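Periplasmic binding protein (Veillonella parvula, PDB 4MO9) probably serves as the periplasmic solute-binding component of an ABC-type uptake system, possibly for iron complexes. Local coordinates at residues N216-G220 against V235-D239; S273-G277 against Y311-H315. All blocks are in the same frame, centred on the assembly; numbering follows the deposited sequence.

Contact 1 of 2, residues N216-G220 against V235-D239; sequences NSFSG and VITKD
Start with the turn: Val235 to Lys238 form a type I beta turn, with Ile236 at phi/psi -61/-22 and Thr237 at -95/1, closed by Lys238 N to Val235 O at 2.9 Å. It follows directly on edge strand 234-235 of the second lobe's mixed sheet, and the extended segment 216-220, from the loop after strand 201-206, runs past it; the closest CA pair is Ser219 and Lys238 at 4.0 Å. Thr237 has chi1 44° (p), which aims OG1 at the loop backbone, and OG1 donates a hydrogen bond to Phe218 O at 2.6 Å. Ser217, with chi1 t, also points toward the turn; its OG lies 3.2 Å from Thr237 OG1 and is hydrogen-bonded to Leu204 O. Val235 (chi1 t) points toward the loop and places CG1 3.9 Å from Phe218 O. Phe218 itself, chi1 m and chi2 88°, swings its ring away to meet Trp224, about 13 Å from the bound trimethylamine oxide. Ser219 takes the p rotamer on the side away from the turn, where OG bonds to Asn221. Gly220 N comes within 3.5 Å of Lys238 CA, so close that a CB on Gly220 would collide with Lys238 CB. Lys238 starts sideways in the p rotamer, then runs out nearly extended to a salt bridge with Asp234. One water accepts from Gly220 N at 2.9 Å and donates to Lys238 O at 2.8 Å. The loop is thus held to the turn by one side-chain-to-backbone hydrogen bond and one water bridge between backbones, without any direct backbone-to-backbone hydrogen bond.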
loop_
_atom_site.group_PDB
_atom_site.type_symbol
_atom_site.label_atom_id
_atom_site.label_comp_id
_atom_site.label_asym_id
_atom_site.label_seq_id
_atom_site.Cartn_x
_atom_site.Cartn_y
_atom_site.Cartn_z
ATOM N N ASN A 216 1.514 -8.964 13.889
ATOM C CA ASN A 216 2.269 -7.780 14.278
ATOM C C ASN A 216 1.377 -6.599 14.631
ATOM O O ASN A 216 0.358 -6.362 13.970
ATOM C CB ASN A 216 3.224 -7.357 13.151
ATOM C CG ASN A 216 4.380 -8.320 12.973
ATOM O OD1 ASN A 216 4.795 -8.999 13.911
ATOM N ND2 ASN A 216 4.910 -8.375 11.767
ATOM N N SER A 217 1.763 -5.856 15.667
ATOM C CA SER A 217 1.134 -4.566 15.944
ATOM C C SER A 217 2.133 -3.494 15.556
ATOM O O SER A 217 3.098 -3.782 14.839
ATOM C CB SER A 217 0.732 -4.424 17.412
ATOM O OG SER A 217 -0.102 -3.287 17.589
ATOM N N PHE A 218 1.913 -2.258 16.000
ATOM C CA PHE A 218 2.699 -1.136 15.476
ATOM C C PHE A 218 3.064 -0.083 16.524
ATOM O O PHE A 218 2.340 0.098 17.507
ATOM C CB PHE A 218 1.922 -0.452 14.340
ATOM C CG PHE A 218 1.630 -1.357 13.167
ATOM C CD1 PHE A 218 0.485 -2.144 13.140
ATOM C CD2 PHE A 218 2.503 -1.416 12.090
ATOM C CE1 PHE A 218 0.212 -2.972 12.058
ATOM C CE2 PHE A 218 2.240 -2.244 11.000
ATOM C CZ PHE A 218 1.092 -3.029 10.993
ATOM N N SER A 219 4.180 0.620 16.309
ATOM C CA SER A 219 4.493 1.827 17.077
ATOM C C SER A 219 3.593 2.938 16.553
ATOM O O SER A 219 2.810 2.715 15.629
ATOM C CB SER A 219 5.937 2.247 16.844
ATOM O OG SER A 219 6.068 2.783 15.538
ATOM N N GLY A 220 3.713 4.141 17.113
ATOM C CA GLY A 220 2.901 5.257 16.660
ATOM C C GLY A 220 3.452 5.977 15.440
ATOM O O GLY A 220 2.788 6.867 14.881
ATOM N N VAL A 235 -2.671 5.481 19.309
ATOM C CA VAL A 235 -2.246 4.091 19.121
ATOM C C VAL A 235 -1.776 3.461 20.444
ATOM O O VAL A 235 -0.708 3.809 20.953
ATOM C CB VAL A 235 -1.130 4.005 18.060
ATOM C CG1 VAL A 235 -0.703 2.566 17.843
ATOM C CG2 VAL A 235 -1.601 4.625 16.741
ATOM N N ILE A 236 -2.556 2.531 20.998
ATOM C CA ILE A 236 -2.271 2.031 22.355
ATOM C C ILE A 236 -0.895 1.361 22.483
ATOM O O ILE A 236 -0.341 1.259 23.580
ATOM C CB ILE A 236 -3.369 1.061 22.895
ATOM C CG1 ILE A 236 -3.329 -0.297 22.177
ATOM C CG2 ILE A 236 -4.761 1.708 22.828
ATOM C CD1 ILE A 236 -4.179 -1.385 22.872
ATOM N N THR A 237 -0.354 0.902 21.358
ATOM C CA THR A 237 0.930 0.202 21.341
ATOM C C THR A 237 2.119 1.124 21.041
ATOM O O THR A 237 3.257 0.655 20.989
ATOM C CB THR A 237 0.927 -0.943 20.301
ATOM O OG1 THR A 237 0.330 -0.480 19.083
ATOM C CG2 THR A 237 0.151 -2.154 20.816
ATOM N N LYS A 238 1.860 2.418 20.850
ATOM C CA LYS A 238 2.896 3.375 20.420
ATOM C C LYS A 238 4.195 3.365 21.245
ATOM O O LYS A 238 5.274 3.619 20.701
ATOM C CB LYS A 238 2.331 4.803 20.338
ATOM C CG LYS A 238 2.043 5.450 21.689
ATOM C CD LYS A 238 1.110 6.652 21.548
ATOM C CE LYS A 238 0.773 7.229 22.924
ATOM N NZ LYS A 238 -0.466 8.065 22.925
ATOM N N ASP A 239 4.097 3.061 22.541
ATOM C CA ASP A 239 5.269 3.042 23.421
ATOM C C ASP A 239 5.873 1.650 23.631
ATOM O O ASP A 239 7.044 1.530 23.994
ATOM C CB ASP A 239 4.928 3.643 24.789
ATOM C CG ASP A 239 4.760 5.147 24.745
ATOM O OD1 ASP A 239 5.495 5.812 23.979
ATOM O OD2 ASP A 239 3.892 5.661 25.486
HETATM O O HOH W 1 5.879 5.338 18.622
#

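Contact 2 of 2, residues S273-G277 against Y311-H315; sequences SMRLG and YSAHH
In the mixed sheet of the C-terminal lobe of this two-lobed periplasmic binding protein, strand 310-313 lies between 259-263 and 365-367, and here a loop packs across its C-terminal end. Build 311-313 as extended strand, then let the chain leave it through His314 and His315; opposite, 273-277 has no regular structure. The closest CA pairs are Met274 with Ser312 at 8.3 Å and Leu276 with His314 at 5.9 Å, so side chains fill the space between. Along the loop, Ser273 turns its hydroxyl back to Lys270 O. Met274, a selenomethionine with chi1 t, chi2 p and chi3 t, reaches toward the strand and sets CE 3.5 Å from Ser312 OG, while its flank rests on helix 282-295. Arg275 points away, its NH1 bonding to Glu279 O. Leu276 follows and has the largest covered area of the contact: chi1 m and chi2 t carry CD1 to 3.3 Å from Ser312 OG, 3.4 Å from Ala313 C and 3.4 Å from His314 N. Ser312 (chi1 t) faces these apolar groups, with its OG satisfied by Ile262 O on the adjacent strand. Gly277, at phi/psi 111/-156, adopts angles that would jam a CB against the preceding carbonyl, and its backbone hydrogen-bonds with that of Ile363. No hydrogen bond joins the two segments; the contact is van der Waals. His314 (chi1 t, chi2 -68°) turns its imidazole edge-on to the loop backbone, with ND1 bonded to Gly316 N: His314 CD2 stands 3.6 Å from Leu276 CB and 3.4 Å from Gly277 N.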
loop_
_atom_site.group_PDB
_atom_site.type_symbol
_atom_site.label_atom_id
_atom_site.label_comp_id
_atom_site.label_asym_id
_atom_site.label_seq_id
_atom_site.Cartn_x
_atom_site.Cartn_y
_atom_site.Cartn_z
ATOM N N SER A 273 -6.757 -16.641 8.607
ATOM C CA SER A 273 -6.315 -15.253 8.524
ATOM C C SER A 273 -7.469 -14.364 8.047
ATOM O O SER A 273 -8.379 -14.832 7.345
ATOM C CB SER A 273 -5.086 -15.104 7.614
ATOM O OG SER A 273 -5.350 -15.479 6.267
HETATM N N MSE A 274 -7.464 -13.100 8.456
HETATM C CA MSE A 274 -8.454 -12.155 7.954
HETATM C C MSE A 274 -8.286 -12.003 6.449
HETATM O O MSE A 274 -7.195 -11.672 5.975
HETATM C CB MSE A 274 -8.272 -10.795 8.614
HETATM C CG MSE A 274 -9.275 -9.764 8.141
HETATM SE SE MSE A 274 -11.091 -10.370 8.521
HETATM C CE MSE A 274 -11.952 -9.075 7.321
ATOM N N ARG A 275 -9.371 -12.234 5.709
ATOM C CA ARG A 275 -9.345 -12.218 4.247
ATOM C C ARG A 275 -9.994 -10.962 3.656
ATOM O O ARG A 275 -11.174 -10.677 3.904
ATOM C CB ARG A 275 -10.033 -13.472 3.684
ATOM C CG ARG A 275 -10.141 -13.512 2.160
ATOM C CD ARG A 275 -8.767 -13.648 1.473
ATOM N NE ARG A 275 -8.201 -14.983 1.667
ATOM C CZ ARG A 275 -8.448 -16.017 0.867
ATOM N NH1 ARG A 275 -9.247 -15.866 -0.186
ATOM N NH2 ARG A 275 -7.909 -17.209 1.120
ATOM N N LEU A 276 -9.205 -10.227 2.878
ATOM C CA LEU A 276 -9.682 -9.092 2.089
ATOM C C LEU A 276 -9.030 -9.167 0.714
ATOM O O LEU A 276 -8.109 -9.973 0.517
ATOM C CB LEU A 276 -9.325 -7.767 2.770
ATOM C CG LEU A 276 -10.083 -7.475 4.077
ATOM C CD1 LEU A 276 -9.620 -6.127 4.655
ATOM C CD2 LEU A 276 -11.569 -7.468 3.822
ATOM N N GLY A 277 -9.503 -8.348 -0.229
ATOM C CA GLY A 277 -8.931 -8.306 -1.571
ATOM C C GLY A 277 -9.867 -8.867 -2.632
ATOM O O GLY A 277 -11.089 -8.907 -2.437
ATOM N N TYR A 311 -13.023 -3.208 13.208
ATOM C CA TYR A 311 -12.919 -2.870 11.793
ATOM C C TYR A 311 -11.803 -3.662 11.131
ATOM O O TYR A 311 -11.034 -4.344 11.806
ATOM C CB TYR A 311 -12.602 -1.377 11.636
ATOM C CG TYR A 311 -13.656 -0.480 12.224
ATOM C CD1 TYR A 311 -13.672 -0.186 13.583
ATOM C CD2 TYR A 311 -14.646 0.060 11.427
ATOM C CE1 TYR A 311 -14.657 0.625 14.134
ATOM C CE2 TYR A 311 -15.635 0.876 11.966
ATOM C CZ TYR A 311 -15.633 1.150 13.319
ATOM O OH TYR A 311 -16.600 1.964 13.851
ATOM N N SER A 312 -11.706 -3.553 9.807
ATOM C CA SER A 312 -10.634 -4.201 9.060
ATOM C C SER A 312 -10.391 -3.437 7.766
ATOM O O SER A 312 -11.345 -3.032 7.101
ATOM C CB SER A 312 -11.016 -5.660 8.752
ATOM O OG SER A 312 -9.996 -6.289 7.979
ATOM N N ALA A 313 -9.120 -3.208 7.431
ATOM C CA ALA A 313 -8.745 -2.592 6.166
ATOM C C ALA A 313 -7.681 -3.472 5.525
ATOM O O ALA A 313 -6.987 -4.208 6.227
ATOM C CB ALA A 313 -8.209 -1.187 6.391
ATOM N N HIS A 314 -7.558 -3.408 4.202
ATOM C CA HIS A 314 -6.633 -4.268 3.465
ATOM C C HIS A 314 -5.176 -3.830 3.672
ATOM O O HIS A 314 -4.821 -2.674 3.401
ATOM C CB HIS A 314 -6.982 -4.253 1.965
ATOM C CG HIS A 314 -6.313 -5.336 1.172
ATOM N ND1 HIS A 314 -4.954 -5.365 0.956
ATOM C CD2 HIS A 314 -6.816 -6.433 0.553
ATOM C CE1 HIS A 314 -4.644 -6.432 0.238
ATOM N NE2 HIS A 314 -5.756 -7.096 -0.022
ATOM N N HIS A 315 -4.340 -4.771 4.115
ATOM C CA HIS A 315 -2.928 -4.546 4.458
ATOM C C HIS A 315 -2.085 -4.027 3.294
ATOM O O HIS A 315 -1.034 -3.403 3.504
ATOM C CB HIS A 315 -2.339 -5.863 4.991
ATOM C CG HIS A 315 -1.033 -5.719 5.715
ATOM N ND1 HIS A 315 -0.766 -4.684 6.584
ATOM C CD2 HIS A 315 0.064 -6.514 5.729
ATOM C CE1 HIS A 315 0.450 -4.834 7.087
ATOM N NE2 HIS A 315 0.972 -5.939 6.587
#

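In the fold
From the N terminus, the chain makes the hairpin of 22-25 and 31-34, then the parallel sheet of the other lobe, passes through helix 171-194 and enters the mixed sheet at strand 201-206. Contact 1 closes the excursion through helix 224-230, bringing the loop after 201-206 against the exit of edge strand 234-235. The chain then goes on through helix 249-255 and strand 259-263. Contact 2 closes a second, longer loop, which carries helix 282-295 and ends at strand 310-313. The two closures are in series and do not cross. Their centres are 18 Å apart, yet Trp224 meets both Phe218 of contact 1 and His315 of contact 2, relating them within one lobe.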